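Local coordinates for protein putative oxidoreductase with NAD(P)-binding Rossmann-fold domain (Clostridium difficile, PDB 3UUW) that probably works as an NAD(P)-dependent oxidoreductase of the Gfo/Idh/MocA family, acting on a substrate that is not established, at residues 122-127 against 167-172. Numbering follows the deposited sequence.
Sequences VGFNRR and DYIHVI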
loop_
_atom_site.group_PDB
_atom_site.type_symbol
_atom_site.label_atom_id
_atom_site.label_comp_id
_atom_site.label_asym_id
_atom_site.label_seq_id
_atom_site.Cartn_x
_atom_site.Cartn_y
_atom_site.Cartn_z
ATOM N N VAL A 122 32.323 -12.360 -10.534
ATOM C CA VAL A 122 31.015 -12.884 -10.916
ATOM C C VAL A 122 29.953 -11.849 -10.571
ATOM O O VAL A 122 29.979 -11.219 -9.497
ATOM C CB VAL A 122 30.722 -14.239 -10.243
ATOM C CG1 VAL A 122 29.306 -14.693 -10.531
ATOM C CG2 VAL A 122 31.779 -15.293 -10.723
ATOM N N GLY A 123 29.004 -11.688 -11.497
ATOM C CA GLY A 123 28.003 -10.637 -11.431
ATOM C C GLY A 123 26.839 -10.846 -10.497
ATOM O O GLY A 123 25.653 -10.957 -10.937
ATOM N N PHE A 124 27.134 -10.887 -9.206
ATOM C CA PHE A 124 26.069 -10.978 -8.206
ATOM C C PHE A 124 25.603 -9.564 -7.918
ATOM O O PHE A 124 25.955 -8.958 -6.902
ATOM C CB PHE A 124 26.535 -11.734 -6.947
ATOM C CG PHE A 124 26.725 -13.207 -7.170
ATOM C CD1 PHE A 124 25.634 -14.022 -7.466
ATOM C CD2 PHE A 124 27.972 -13.790 -7.058
ATOM C CE1 PHE A 124 25.807 -15.347 -7.684
ATOM C CE2 PHE A 124 28.131 -15.129 -7.273
ATOM C CZ PHE A 124 27.047 -15.905 -7.577
ATOM N N ASN A 125 24.795 -9.030 -8.837
ATOM C CA ASN A 125 24.360 -7.639 -8.749
ATOM C C ASN A 125 23.641 -7.261 -7.456
ATOM O O ASN A 125 23.725 -6.113 -7.007
ATOM C CB ASN A 125 23.508 -7.246 -9.963
ATOM C CG ASN A 125 22.310 -8.126 -10.115
ATOM O OD1 ASN A 125 22.453 -9.306 -10.451
ATOM N ND2 ASN A 125 21.120 -7.591 -9.815
ATOM N N ARG A 126 22.949 -8.219 -6.843
ATOM C CA ARG A 126 22.186 -7.931 -5.636
ATOM C C ARG A 126 23.070 -7.438 -4.481
ATOM O O ARG A 126 22.610 -6.668 -3.651
ATOM C CB ARG A 126 21.313 -9.132 -5.267
ATOM C CG ARG A 126 20.172 -9.309 -6.201
ATOM C CD ARG A 126 19.596 -10.692 -6.136
ATOM N NE ARG A 126 18.428 -10.770 -6.989
ATOM C CZ ARG A 126 18.466 -10.780 -8.312
ATOM N NH1 ARG A 126 19.622 -10.777 -8.968
ATOM N NH2 ARG A 126 17.322 -10.813 -8.996
ATOM N N ARG A 127 24.347 -7.841 -4.456
ATOM C CA ARG A 127 25.283 -7.340 -3.443
ATOM C C ARG A 127 25.548 -5.833 -3.575
ATOM O O ARG A 127 26.107 -5.200 -2.661
ATOM C CB ARG A 127 26.593 -8.104 -3.495
ATOM C CG ARG A 127 26.484 -9.588 -3.293
ATOM C CD ARG A 127 27.856 -10.124 -2.949
ATOM N NE ARG A 127 27.970 -11.572 -3.023
ATOM C CZ ARG A 127 29.035 -12.257 -2.607
ATOM N NH1 ARG A 127 30.042 -11.643 -1.995
ATOM N NH2 ARG A 127 29.074 -13.574 -2.750
ATOM N N ASP A 167 19.119 -19.285 -11.430
ATOM C CA ASP A 167 18.253 -18.297 -10.799
ATOM C C ASP A 167 18.175 -18.383 -9.281
ATOM O O ASP A 167 18.307 -17.367 -8.608
ATOM C CB ASP A 167 16.862 -18.361 -11.397
ATOM C CG ASP A 167 16.075 -17.066 -11.191
ATOM O OD1 ASP A 167 16.630 -16.083 -10.639
ATOM O OD2 ASP A 167 14.890 -17.029 -11.579
ATOM N N TYR A 168 17.983 -19.576 -8.724
ATOM C CA TYR A 168 17.939 -19.702 -7.266
ATOM C C TYR A 168 19.266 -19.266 -6.645
ATOM O O TYR A 168 19.307 -18.873 -5.479
ATOM C CB TYR A 168 17.638 -21.123 -6.854
ATOM C CG TYR A 168 17.287 -21.352 -5.399
ATOM C CD1 TYR A 168 16.281 -20.617 -4.760
ATOM C CD2 TYR A 168 17.880 -22.369 -4.696
ATOM C CE1 TYR A 168 15.927 -20.875 -3.420
ATOM C CE2 TYR A 168 17.542 -22.632 -3.340
ATOM C CZ TYR A 168 16.551 -21.897 -2.724
ATOM O OH TYR A 168 16.211 -22.193 -1.412
ATOM N N ILE A 169 20.328 -19.302 -7.441
ATOM C CA ILE A 169 21.651 -18.897 -6.978
ATOM C C ILE A 169 21.623 -17.457 -6.471
ATOM O O ILE A 169 22.368 -17.111 -5.546
ATOM C CB ILE A 169 22.734 -19.084 -8.084
ATOM C CG1 ILE A 169 24.150 -19.011 -7.496
ATOM C CG2 ILE A 169 22.553 -18.052 -9.211
ATOM C CD1 ILE A 169 25.218 -19.424 -8.502
ATOM N N HIS A 170 20.788 -16.613 -7.073
ATOM C CA HIS A 170 20.667 -15.232 -6.599
ATOM C C HIS A 170 20.117 -15.148 -5.185
ATOM O O HIS A 170 20.574 -14.321 -4.393
ATOM C CB HIS A 170 19.781 -14.388 -7.509
ATOM C CG HIS A 170 20.433 -13.992 -8.788
ATOM N ND1 HIS A 170 21.577 -13.222 -8.840
ATOM C CD2 HIS A 170 20.071 -14.220 -10.073
ATOM C CE1 HIS A 170 21.905 -13.014 -10.104
ATOM N NE2 HIS A 170 21.001 -13.602 -10.873
ATOM N N VAL A 171 19.148 -16.000 -4.882
ATOM C CA VAL A 171 18.545 -16.060 -3.554
ATOM C C VAL A 171 19.577 -16.539 -2.517
ATOM O O VAL A 171 19.771 -15.913 -1.450
ATOM C CB VAL A 171 17.270 -16.949 -3.580
ATOM C CG1 VAL A 171 16.678 -17.087 -2.177
ATOM C CG2 VAL A 171 16.222 -16.361 -4.531
ATOM N N ILE A 172 20.252 -17.639 -2.835
ATOM C CA ILE A 172 21.280 -18.228 -1.956
ATOM C C ILE A 172 22.442 -17.261 -1.782
ATOM O O ILE A 172 22.892 -17.040 -0.668
ATOM C CB ILE A 172 21.758 -19.576 -2.487
ATOM C CG1 ILE A 172 20.601 -20.578 -2.492
ATOM C CG2 ILE A 172 22.954 -20.144 -1.661
ATOM C CD1 ILE A 172 19.866 -20.731 -1.138
HETATM O O HOH W 1 22.888 -11.225 -7.341
#
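Arg126 holds NH1 over one face of the His170 imidazole. NH1 does the touching: it sits above the centre of the ring, 3.3 Å from His170 CG, with the two planes 33° apart, so the overlap is a tilted one through a single nitrogen. The arginine gets there because its chain is extended from CG to NE and only then turns (chi4 72°), which swings NH1 onto the imidazole while NE pairs with Glu225. Water 1 links the same two residues by a second route. It accepts from Arg126 N at 3.0 Å and hydrogen-bonds His170 ND1 at 2.8 Å, and it also lies in the plane of the Phe124 ring, at the edge. Asn125 brings OD1 to 3.8 Å from His170 CE1, its amide turned 74° from the imidazole plane; its ND2 is taken by the carbonyl of Lys267. Beside this polar cluster the contact is apolar. The edge of the Phe124 ring meets Ile169, CE1 lying 4.0 Å from CG1 and CZ 4.1 Å from CD1, the two side chains crossing at about a right angle. Ala296 and Leu300 of helix 295-305 also pack on Ile169. The loop leaving strand 120-122, the last of the parallel Rossmann sheet, is thus set against helix 160-179, at the junction of the nucleotide-binding and C-terminal domains. Lys97 also touches His170 and Ile169, consistent with the lysine-histidine pair beside the nucleotide and substrate pocket in this family. With NH1 over its face and a water on ND1, the imidazole is probably fixed in its tilt.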